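Local coordinates for extracellular sialidase/neuraminidase, putative (Aspergillus fumigatus, PDB 2XZJ), which probably acts as an exo-sialidase that releases terminal sialic acids from glycans, with a likely preference for the deaminated sialic acid KDN, at residues Glu229-Gln234 / Tyr241-Pro246; Phe38-Val43 / Leu352-Phe357; Leu52-Gly57 / Leu70-Thr75. All coordinates share one frame; numbering follows the deposited sequence.

Overall arrangement
Following the chain from its N terminus, strand 37-45 enters the first blade of what six four- or five-stranded antiparallel sheets identify as a six-bladed beta-propeller. Contact 3 closes first, a short excursion joining the middle strands of that blade. Contact 1 comes later, the hairpin of a distant blade, with its centre about 22 Å from that of contact 3. Contact 2 closes last, bringing 352-357 back against 38-43; both other contacts nest inside its long loop, in series and without crossing. Contact 3 and the 38-43 side of contact 2 share a sheet, where A42 O lies 2.7 Å from F54 N. Contacts 1 and 2 do not touch directly, but both reach the bound ligand KFN.

Contact 1 of 3, residues Glu229-Gln234 / Tyr241-Pro246; sequences EGTIVQ and YRNDRP. With KFN (2,6-anhydro-3-deoxy-D-glycero-D-galacto-non-2-enonic acid), chain E.
R245 and E229 run side by side at the open end of a beta hairpin, both reaching toward the bound sugar acid KFN. Starting at its root, R245 CB rests 3.6 Å from E229 O, the carbonyl that also accepts the R245 backbone N-H. The chain leaves with CG anti to the backbone N (chi1 172°) and stays extended to NE, carrying R245 CD to 3.3 Å from E229 OE1. At the tip, R245 NH1 forms a salt bridge of 3.0 Å with E229 OE1, approaching from above the carboxylate plane; the two flat groups are 81° apart. R245 NH1 and NH2 both donate to KFN O1A, NH1 at 3.2 Å, while KFN C8 lies over one guanidinium face. E229 OE2 turns instead to the hydroxyl of Y338.

Farther along, the hairpin pairs in antiparallel register, V233 with Y241 as a hydrogen-bonded pair, and V233 CG1 sits 3.8 Å from Y241 CD1. T231 OG1 adds a bond of 2.6 Å to N243 O, arriving in the carbonyl plane on a lone pair. R242 bends back at chi2 and chi3, and grips D244 side-on: R242 NE reaches D244 OD1 at 2.8 Å and NH2 takes OD2. G230 covers one face of the R242 guanidinium, its CA 3.5 Å from R242 NH2. D244 OD2 is also bonded to the G227 amide.

With R39 and R302 also bonded to KFN, R245 fits the arginine triad by which sialidases hold the substrate carboxylate. The E229-Y338 pair resembles the glutamate-tyrosine couple of these enzymes. One carboxylate therefore serves two roles, steadying a carboxylate-binding arginine through OE1 and addressing the tyrosine hydroxyl through OE2.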
loop_
_atom_site.group_PDB
_atom_site.type_symbol
_atom_site.label_atom_id
_atom_site.label_comp_id
_atom_site.label_asym_id
_atom_site.label_seq_id
_atom_site.Cartn_x
_atom_site.Cartn_y
_atom_site.Cartn_z
ATOM N N GLU A 229 5.314 -8.702 -4.418
ATOM C CA GLU A 229 4.599 -7.457 -4.088
ATOM C C GLU A 229 4.353 -6.616 -5.335
ATOM O O GLU A 229 5.252 -5.943 -5.832
ATOM C CB GLU A 229 5.357 -6.657 -3.027
ATOM C CG GLU A 229 5.403 -7.343 -1.668
ATOM C CD GLU A 229 6.097 -6.486 -0.618
ATOM O OE1 GLU A 229 6.875 -5.574 -0.992
ATOM O OE2 GLU A 229 5.837 -6.704 0.579
ATOM N N GLY A 230 3.139 -6.691 -5.857
ATOM C CA GLY A 230 2.817 -6.045 -7.120
ATOM C C GLY A 230 1.963 -4.808 -6.954
ATOM O O GLY A 230 1.289 -4.639 -5.916
ATOM N N THR A 231 2.041 -3.934 -7.960
ATOM C CA THR A 231 1.110 -2.805 -8.115
ATOM C C THR A 231 0.413 -2.919 -9.466
ATOM O O THR A 231 0.936 -3.540 -10.391
ATOM C CB THR A 231 1.799 -1.429 -7.993
ATOM O OG1 THR A 231 2.551 -1.128 -9.169
ATOM C CG2 THR A 231 2.710 -1.360 -6.765
ATOM N N ILE A 232 -0.767 -2.328 -9.566
ATOM C CA ILE A 232 -1.565 -2.408 -10.785
ATOM C C ILE A 232 -2.138 -1.022 -11.038
ATOM O O ILE A 232 -2.495 -0.275 -10.090
ATOM C CB ILE A 232 -2.682 -3.499 -10.692
ATOM C CG1 ILE A 232 -3.376 -3.709 -12.052
ATOM C CG2 ILE A 232 -3.720 -3.129 -9.627
ATOM C CD1 ILE A 232 -2.590 -4.495 -13.076
ATOM N N VAL A 233 -2.165 -0.642 -12.308
ATOM C CA VAL A 233 -2.926 0.555 -12.675
ATOM C C VAL A 233 -3.451 0.338 -14.060
ATOM O O VAL A 233 -2.934 -0.491 -14.805
ATOM C CB VAL A 233 -2.094 1.877 -12.547
ATOM C CG1 VAL A 233 -1.346 2.202 -13.843
ATOM C CG2 VAL A 233 -3.017 3.057 -12.148
ATOM N N GLN A 234 -4.516 1.047 -14.395
ATOM C CA GLN A 234 -4.962 1.120 -15.764
ATOM C C GLN A 234 -4.331 2.370 -16.395
ATOM O O GLN A 234 -4.521 3.492 -15.925
ATOM C CB GLN A 234 -6.497 1.168 -15.812
ATOM C CG GLN A 234 -7.048 1.130 -17.235
ATOM C CD GLN A 234 -8.553 0.971 -17.328
ATOM O OE1 GLN A 234 -9.314 1.359 -16.424
ATOM N NE2 GLN A 234 -9.003 0.404 -18.469
ATOM N N TYR A 241 -1.307 -2.533 -16.267
ATOM C CA TYR A 241 0.111 -2.243 -16.095
ATOM C C TYR A 241 0.456 -2.751 -14.706
ATOM O O TYR A 241 -0.067 -2.236 -13.703
ATOM C CB TYR A 241 0.314 -0.714 -16.229
ATOM C CG TYR A 241 1.645 -0.102 -15.790
ATOM C CD1 TYR A 241 1.848 0.305 -14.464
ATOM C CD2 TYR A 241 2.671 0.142 -16.718
ATOM C CE1 TYR A 241 3.042 0.898 -14.066
ATOM C CE2 TYR A 241 3.887 0.730 -16.322
ATOM C CZ TYR A 241 4.065 1.105 -14.995
ATOM O OH TYR A 241 5.262 1.695 -14.591
ATOM N N ARG A 242 1.276 -3.805 -14.651
ATOM C CA ARG A 242 1.846 -4.278 -13.391
ATOM C C ARG A 242 3.240 -3.656 -13.226
ATOM O O ARG A 242 4.064 -3.625 -14.165
ATOM C CB ARG A 242 1.987 -5.801 -13.329
ATOM C CG ARG A 242 0.739 -6.610 -13.049
ATOM C CD ARG A 242 0.368 -6.676 -11.548
ATOM N NE ARG A 242 1.396 -7.321 -10.718
ATOM C CZ ARG A 242 1.170 -8.326 -9.881
ATOM N NH1 ARG A 242 -0.046 -8.821 -9.739
ATOM N NH2 ARG A 242 2.180 -8.829 -9.165
ATOM N N ASN A 243 3.494 -3.156 -12.026
ATOM C CA ASN A 243 4.786 -2.597 -11.695
ATOM C C ASN A 243 5.142 -3.142 -10.325
ATOM O O ASN A 243 4.636 -2.699 -9.282
ATOM C CB ASN A 243 4.746 -1.058 -11.770
ATOM C CG ASN A 243 6.064 -0.405 -11.384
ATOM O OD1 ASN A 243 6.705 -0.788 -10.402
ATOM N ND2 ASN A 243 6.462 0.601 -12.146
ATOM N N ASP A 244 6.014 -4.133 -10.356
ATOM C CA ASP A 244 6.260 -5.005 -9.220
ATOM C C ASP A 244 7.620 -4.767 -8.595
ATOM O O ASP A 244 8.555 -4.335 -9.263
ATOM C CB ASP A 244 6.232 -6.446 -9.701
ATOM C CG ASP A 244 4.838 -6.947 -9.997
ATOM O OD1 ASP A 244 3.901 -6.120 -10.190
ATOM O OD2 ASP A 244 4.721 -8.189 -10.046
ATOM N N ARG A 245 7.724 -5.095 -7.311
ATOM C CA ARG A 245 9.014 -5.077 -6.602
ATOM C C ARG A 245 9.944 -6.135 -7.195
ATOM O O ARG A 245 9.515 -7.266 -7.426
ATOM C CB ARG A 245 8.753 -5.380 -5.119
ATOM C CG ARG A 245 9.982 -5.593 -4.264
ATOM C CD ARG A 245 9.546 -5.829 -2.831
ATOM N NE ARG A 245 10.597 -6.453 -2.041
ATOM C CZ ARG A 245 10.624 -6.452 -0.712
ATOM N NH1 ARG A 245 9.657 -5.846 -0.022
ATOM N NH2 ARG A 245 11.624 -7.053 -0.078
ATOM N N PRO A 246 11.222 -5.785 -7.446
ATOM C CA PRO A 246 12.095 -6.838 -7.972
ATOM C C PRO A 246 12.548 -7.835 -6.907
ATOM O O PRO A 246 12.562 -7.509 -5.704
ATOM C CB PRO A 246 13.287 -6.056 -8.529
ATOM C CG PRO A 246 13.338 -4.795 -7.662
ATOM C CD PRO A 246 11.904 -4.473 -7.363
HETATM C C1 KFN E . 10.119 -5.555 3.640
HETATM C C3 KFN E . 7.863 -6.270 4.491
HETATM C C4 KFN E . 6.654 -7.234 4.502
HETATM C C5 KFN E . 7.054 -8.623 3.933
HETATM C C6 KFN E . 7.884 -8.454 2.635
HETATM C C7 KFN E . 8.404 -9.786 2.026
HETATM C C8 KFN E . 9.015 -9.613 0.625
HETATM C C9 KFN E . 9.748 -10.875 0.200
HETATM O O5 KFN E . 5.901 -9.451 3.670
HETATM O O1B KFN E . 10.019 -4.538 4.352
HETATM O O1A KFN E . 11.083 -5.822 2.866
HETATM O O4 KFN E . 6.120 -7.287 5.842
HETATM O O6 KFN E . 9.075 -7.627 2.877
HETATM C C2 KFN E . 8.967 -6.523 3.671
HETATM O O7 KFN E . 9.441 -10.297 2.862
HETATM O O8 KFN E . 8.010 -9.309 -0.339
HETATM O O9 KFN E . 8.815 -11.958 0.024
HETATM O O HOH W 1 8.250 -8.641 -5.214
#

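Contact 2 of 3, residues Phe38-Val43 / Leu352-Phe357; sequences FRIPAV and LVESDF. With KFN (2,6-anhydro-3-deoxy-D-glycero-D-galacto-non-2-enonic acid), chain E.
Strand 38-43 runs almost exactly antiparallel (172°) to strand 352-356, which carries L352 and E354, yet the two axes come no closer than 6.9 Å. That spacing is too wide for the ladder of a shared sheet, so side chains span the gap, with one bond from a backbone amide.

E354 does most of this work. Its chain, extended beyond CG, brings E354 OE2 to 2.8 Å from I40 N, a nearly straight bond met on the anti side of the carboxylate. The same oxygen of E354 receives R39 NE at 2.9 Å from above the carboxylate plane, while OE1 uses its syn lone pair for R39 NH2 at 3.1 Å. A bend at chi3 (56°) turns the R39 guanidinium so that this side-on grip leaves NH1 and NH2 directed at the ligand, and both donate to KFN O1B, NH2 at 2.8 Å. E354 is thus a second-shell residue, orienting one of the arginines that hold the carboxylate of KFN. The backbone N of Y338 also binds OE1, and the Y338 ring lies against R39 in a cation-pi contact.

In the propeller, 38-43 belongs to the first strand of one blade and 352-357 to a middle strand of the last blade, which strand 12-18 completes from the N terminus, so the contact lies at the seam where the ring of blades closes.

Away from the ligand the interface becomes apolar. P41 CD packs on E354 CG, and P41 CB meets L352 CB at 3.5 Å. Beyond them, the CD1 branch of L352 touches V43 CB at 3.7 Å, with I370 and W372 of the adjoining strand also packed against this leucine.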
loop_
_atom_site.group_PDB
_atom_site.type_symbol
_atom_site.label_atom_id
_atom_site.label_comp_id
_atom_site.label_asym_id
_atom_site.label_seq_id
_atom_site.Cartn_x
_atom_site.Cartn_y
_atom_site.Cartn_z
ATOM N N PHE A 38 4.310 0.941 13.261
ATOM C CA PHE A 38 3.350 0.855 12.165
ATOM C C PHE A 38 4.094 0.733 10.844
ATOM O O PHE A 38 4.989 1.513 10.579
ATOM C CB PHE A 38 2.414 2.062 12.173
ATOM C CG PHE A 38 1.544 2.133 13.417
ATOM C CD1 PHE A 38 0.378 1.378 13.506
ATOM C CD2 PHE A 38 1.926 2.929 14.505
ATOM C CE1 PHE A 38 -0.416 1.419 14.659
ATOM C CE2 PHE A 38 1.136 2.980 15.676
ATOM C CZ PHE A 38 -0.039 2.219 15.744
ATOM N N ARG A 39 3.729 -0.268 10.043
ATOM C CA ARG A 39 4.332 -0.462 8.724
ATOM C C ARG A 39 3.253 -0.848 7.697
ATOM O O ARG A 39 2.075 -1.069 8.035
ATOM C CB ARG A 39 5.423 -1.545 8.741
ATOM C CG ARG A 39 6.711 -1.202 9.478
ATOM C CD ARG A 39 7.861 -2.038 8.965
ATOM N NE ARG A 39 7.965 -1.849 7.519
ATOM C CZ ARG A 39 8.446 -2.729 6.660
ATOM N NH1 ARG A 39 8.921 -3.905 7.069
ATOM N NH2 ARG A 39 8.449 -2.421 5.365
ATOM N N ILE A 40 3.667 -0.899 6.433
ATOM C CA ILE A 40 2.819 -1.443 5.370
ATOM C C ILE A 40 1.502 -0.641 5.213
ATOM O O ILE A 40 0.398 -1.146 5.519
ATOM C CB ILE A 40 2.580 -3.002 5.553
ATOM C CG1 ILE A 40 3.826 -3.738 6.075
ATOM C CG2 ILE A 40 2.077 -3.647 4.264
ATOM C CD1 ILE A 40 5.127 -3.532 5.263
ATOM N N PRO A 41 1.611 0.623 4.744
ATOM C CA PRO A 41 0.447 1.490 4.547
ATOM C C PRO A 41 -0.427 1.149 3.332
ATOM O O PRO A 41 0.035 0.561 2.346
ATOM C CB PRO A 41 1.099 2.877 4.319
ATOM C CG PRO A 41 2.437 2.524 3.678
ATOM C CD PRO A 41 2.874 1.369 4.519
ATOM N N ALA A 42 -1.694 1.538 3.413
ATOM C CA ALA A 42 -2.594 1.486 2.263
ATOM C C ALA A 42 -3.641 2.571 2.451
ATOM O O ALA A 42 -4.176 2.750 3.556
ATOM C CB ALA A 42 -3.254 0.139 2.174
ATOM N N VAL A 43 -3.965 3.274 1.381
ATOM C CA VAL A 43 -4.941 4.362 1.485
ATOM C C VAL A 43 -5.873 4.417 0.285
ATOM O O VAL A 43 -5.432 4.264 -0.861
ATOM C CB VAL A 43 -4.248 5.734 1.743
ATOM C CG1 VAL A 43 -3.353 6.183 0.535
ATOM C CG2 VAL A 43 -5.281 6.819 2.121
ATOM N N LEU A 352 0.673 7.960 1.956
ATOM C CA LEU A 352 1.221 7.399 3.181
ATOM C C LEU A 352 2.623 6.866 2.874
ATOM O O LEU A 352 2.802 6.184 1.861
ATOM C CB LEU A 352 0.349 6.246 3.708
ATOM C CG LEU A 352 -1.071 6.551 4.206
ATOM C CD1 LEU A 352 -1.806 5.222 4.500
ATOM C CD2 LEU A 352 -1.082 7.472 5.429
ATOM N N VAL A 353 3.577 7.135 3.766
ATOM C CA VAL A 353 4.983 6.732 3.569
ATOM C C VAL A 353 5.555 6.249 4.892
ATOM O O VAL A 353 5.429 6.927 5.921
ATOM C CB VAL A 353 5.866 7.908 3.038
ATOM C CG1 VAL A 353 7.298 7.432 2.706
ATOM C CG2 VAL A 353 5.219 8.586 1.827
ATOM N N GLU A 354 6.210 5.085 4.869
ATOM C CA GLU A 354 6.882 4.604 6.065
ATOM C C GLU A 354 8.030 5.533 6.511
ATOM O O GLU A 354 8.664 6.220 5.705
ATOM C CB GLU A 354 7.411 3.183 5.895
ATOM C CG GLU A 354 6.375 2.158 5.534
ATOM C CD GLU A 354 6.963 0.788 5.416
ATOM O OE1 GLU A 354 8.079 0.655 4.845
ATOM O OE2 GLU A 354 6.303 -0.172 5.862
ATOM N N SER A 355 8.303 5.517 7.806
ATOM C CA SER A 355 9.447 6.235 8.347
ATOM C C SER A 355 10.072 5.389 9.451
ATOM O O SER A 355 9.367 4.640 10.149
ATOM C CB SER A 355 9.018 7.618 8.871
ATOM O OG SER A 355 10.162 8.410 9.131
ATOM N N ASP A 356 11.392 5.520 9.608
ATOM C CA ASP A 356 12.161 4.658 10.491
ATOM C C ASP A 356 13.085 5.493 11.400
ATOM O O ASP A 356 13.990 6.209 10.929
ATOM C CB ASP A 356 12.952 3.664 9.631
ATOM C CG ASP A 356 13.780 2.676 10.448
ATOM O OD1 ASP A 356 13.726 2.693 11.690
ATOM O OD2 ASP A 356 14.486 1.864 9.822
ATOM N N PHE A 357 12.826 5.417 12.705
ATOM C CA PHE A 357 13.631 6.125 13.707
ATOM C C PHE A 357 15.071 5.631 13.741
ATOM O O PHE A 357 15.965 6.396 14.099
ATOM C CB PHE A 357 12.978 6.044 15.096
ATOM C CG PHE A 357 11.839 6.996 15.277
ATOM C CD1 PHE A 357 12.067 8.282 15.737
ATOM C CD2 PHE A 357 10.537 6.615 14.971
ATOM C CE1 PHE A 357 11.029 9.180 15.901
ATOM C CE2 PHE A 357 9.474 7.504 15.122
ATOM C CZ PHE A 357 9.711 8.788 15.588
HETATM C C1 KFN E . 10.119 -5.555 3.640
HETATM C C3 KFN E . 7.863 -6.270 4.491
HETATM C C4 KFN E . 6.654 -7.234 4.502
HETATM C C5 KFN E . 7.054 -8.623 3.933
HETATM C C6 KFN E . 7.884 -8.454 2.635
HETATM C C7 KFN E . 8.404 -9.786 2.026
HETATM C C8 KFN E . 9.015 -9.613 0.625
HETATM C C9 KFN E . 9.748 -10.875 0.200
HETATM O O5 KFN E . 5.901 -9.451 3.670
HETATM O O1B KFN E . 10.019 -4.538 4.352
HETATM O O1A KFN E . 11.083 -5.822 2.866
HETATM O O4 KFN E . 6.120 -7.287 5.842
HETATM O O6 KFN E . 9.075 -7.627 2.877
HETATM C C2 KFN E . 8.967 -6.523 3.671
HETATM O O7 KFN E . 9.441 -10.297 2.862
HETATM O O8 KFN E . 8.010 -9.309 -0.339
HETATM O O9 KFN E . 8.815 -11.958 0.024
#

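Contact 3 of 3, residues Leu52-Gly57 / Leu70-Thr75; sequences LAFAEG and LVYKRT
Four backbone hydrogen bonds join A53 with K73 and A55 with V71, marking two hydrogen-bonded pairs of an antiparallel ladder. They are of nearly equal length: A53 N reaches K73 O at 2.9 Å in an almost straight bond, and A55 N reaches V71 O at 3.0 Å. Between them, at the non-hydrogen-bonded pair F54 and Y72, each CA-H turns to a carbonyl beside its partner: Y72 CA lies 3.1 Å from A53 O, and F54 CA faces V71 O.

Apolar packing is concentrated on the face that carries L52, F54 and E56 with L70, Y72 and R74. With CG anti to the carbonyl carbon (chi1 -53°), F54 lies beside Y72 and offers CD2 to Y72 CB at 3.7 Å; the same ring atom meets L70 CD2 at 4.0 Å. At the other end L52 CD2 rests against the aliphatic part of R74, 3.6 Å from its CG. The guanidinium of R74 continues to E89, and the Y72 hydroxyl to the carbonyl of G162.

These are the two middle strands of a propeller blade, a four-stranded meander. Strand 37-45 flanks 51-58 and strand 92-93 flanks 68-74, while F54 and L70 pack onto strands 101-109 and 115-122 of the next blade.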
loop_
_atom_site.group_PDB
_atom_site.type_symbol
_atom_site.label_atom_id
_atom_site.label_comp_id
_atom_site.label_asym_id
_atom_site.label_seq_id
_atom_site.Cartn_x
_atom_site.Cartn_y
_atom_site.Cartn_z
ATOM N N LEU A 52 -9.726 6.585 4.012
ATOM C CA LEU A 52 -9.456 5.469 4.914
ATOM C C LEU A 52 -7.977 5.121 4.794
ATOM O O LEU A 52 -7.496 4.821 3.695
ATOM C CB LEU A 52 -10.300 4.256 4.499
ATOM C CG LEU A 52 -11.825 4.388 4.403
ATOM C CD1 LEU A 52 -12.445 3.043 4.079
ATOM C CD2 LEU A 52 -12.411 4.940 5.710
ATOM N N ALA A 53 -7.249 5.173 5.912
ATOM C CA ALA A 53 -5.828 4.869 5.887
ATOM C C ALA A 53 -5.584 3.616 6.725
ATOM O O ALA A 53 -5.969 3.576 7.902
ATOM C CB ALA A 53 -5.040 6.043 6.424
ATOM N N PHE A 54 -4.982 2.598 6.112
ATOM C CA PHE A 54 -4.765 1.304 6.756
ATOM C C PHE A 54 -3.283 1.057 6.984
ATOM O O PHE A 54 -2.424 1.608 6.276
ATOM C CB PHE A 54 -5.303 0.149 5.917
ATOM C CG PHE A 54 -6.731 0.290 5.508
ATOM C CD1 PHE A 54 -7.077 1.009 4.361
ATOM C CD2 PHE A 54 -7.739 -0.323 6.242
ATOM C CE1 PHE A 54 -8.423 1.124 3.953
ATOM C CE2 PHE A 54 -9.078 -0.200 5.853
ATOM C CZ PHE A 54 -9.424 0.520 4.713
ATOM N N ALA A 55 -2.976 0.236 7.983
ATOM C CA ALA A 55 -1.587 -0.114 8.236
ATOM C C ALA A 55 -1.487 -1.361 9.093
ATOM O O ALA A 55 -2.462 -1.818 9.692
ATOM C CB ALA A 55 -0.840 1.040 8.876
ATOM N N GLU A 56 -0.306 -1.952 9.088
ATOM C CA GLU A 56 -0.030 -3.038 9.995
ATOM C C GLU A 56 0.394 -2.449 11.352
ATOM O O GLU A 56 1.348 -1.669 11.428
ATOM C CB GLU A 56 1.071 -3.914 9.420
ATOM C CG GLU A 56 0.587 -5.003 8.485
ATOM C CD GLU A 56 1.730 -5.819 7.923
ATOM O OE1 GLU A 56 2.744 -6.005 8.644
ATOM O OE2 GLU A 56 1.617 -6.288 6.779
ATOM N N GLY A 57 -0.344 -2.795 12.409
ATOM C CA GLY A 57 0.055 -2.434 13.756
ATOM C C GLY A 57 0.889 -3.583 14.300
ATOM O O GLY A 57 0.352 -4.641 14.634
ATOM N N LEU A 70 -4.337 -5.567 11.947
ATOM C CA LEU A 70 -4.673 -4.636 10.892
ATOM C C LEU A 70 -5.434 -3.435 11.435
ATOM O O LEU A 70 -6.598 -3.552 11.832
ATOM C CB LEU A 70 -5.421 -5.307 9.732
ATOM C CG LEU A 70 -4.920 -4.426 8.583
ATOM C CD1 LEU A 70 -4.076 -5.171 7.560
ATOM C CD2 LEU A 70 -5.888 -3.455 7.955
ATOM N N VAL A 71 -4.766 -2.284 11.417
ATOM C CA VAL A 71 -5.331 -1.044 11.968
ATOM C C VAL A 71 -5.708 -0.029 10.901
ATOM O O VAL A 71 -5.348 -0.182 9.721
ATOM C CB VAL A 71 -4.418 -0.439 13.088
ATOM C CG1 VAL A 71 -4.316 -1.435 14.243
ATOM C CG2 VAL A 71 -3.009 -0.070 12.575
ATOM N N TYR A 72 -6.485 0.969 11.308
ATOM C CA TYR A 72 -6.849 2.039 10.397
ATOM C C TYR A 72 -7.298 3.301 11.097
ATOM O O TYR A 72 -7.587 3.302 12.310
ATOM C CB TYR A 72 -7.915 1.572 9.415
ATOM C CG TYR A 72 -9.309 1.452 9.976
ATOM C CD1 TYR A 72 -9.642 0.421 10.848
ATOM C CD2 TYR A 72 -10.314 2.344 9.593
ATOM C CE1 TYR A 72 -10.929 0.289 11.342
ATOM C CE2 TYR A 72 -11.612 2.213 10.084
ATOM C CZ TYR A 72 -11.906 1.186 10.959
ATOM O OH TYR A 72 -13.178 1.044 11.451
ATOM N N LYS A 73 -7.374 4.365 10.305
ATOM C CA LYS A 73 -7.910 5.637 10.735
ATOM C C LYS A 73 -8.755 6.161 9.583
ATOM O O LYS A 73 -8.428 5.948 8.411
ATOM C CB LYS A 73 -6.797 6.637 11.037
ATOM C CG LYS A 73 -5.950 6.371 12.276
ATOM C CD LYS A 73 -5.236 7.657 12.717
ATOM C CE LYS A 73 -4.389 7.438 13.942
ATOM N NZ LYS A 73 -3.657 8.702 14.357
ATOM N N ARG A 74 -9.842 6.841 9.911
ATOM C CA ARG A 74 -10.627 7.550 8.898
ATOM C C ARG A 74 -10.561 9.058 9.125
ATOM O O ARG A 74 -10.306 9.504 10.245
ATOM C CB ARG A 74 -12.093 7.137 8.959
ATOM C CG ARG A 74 -12.360 5.667 9.229
ATOM C CD ARG A 74 -13.861 5.408 9.083
ATOM N NE ARG A 74 -14.665 6.233 9.994
ATOM C CZ ARG A 74 -15.982 6.417 9.894
ATOM N NH1 ARG A 74 -16.677 5.821 8.927
ATOM N NH2 ARG A 74 -16.620 7.180 10.784
ATOM N N THR A 75 -10.780 9.829 8.057
ATOM C CA THR A 75 -11.085 11.253 8.203
ATOM C C THR A 75 -12.420 11.337 8.942
ATOM O O THR A 75 -13.280 10.502 8.740
ATOM C CB THR A 75 -11.129 12.006 6.845
ATOM O OG1 THR A 75 -12.013 11.355 5.918
ATOM C CG2 THR A 75 -9.724 12.114 6.249
#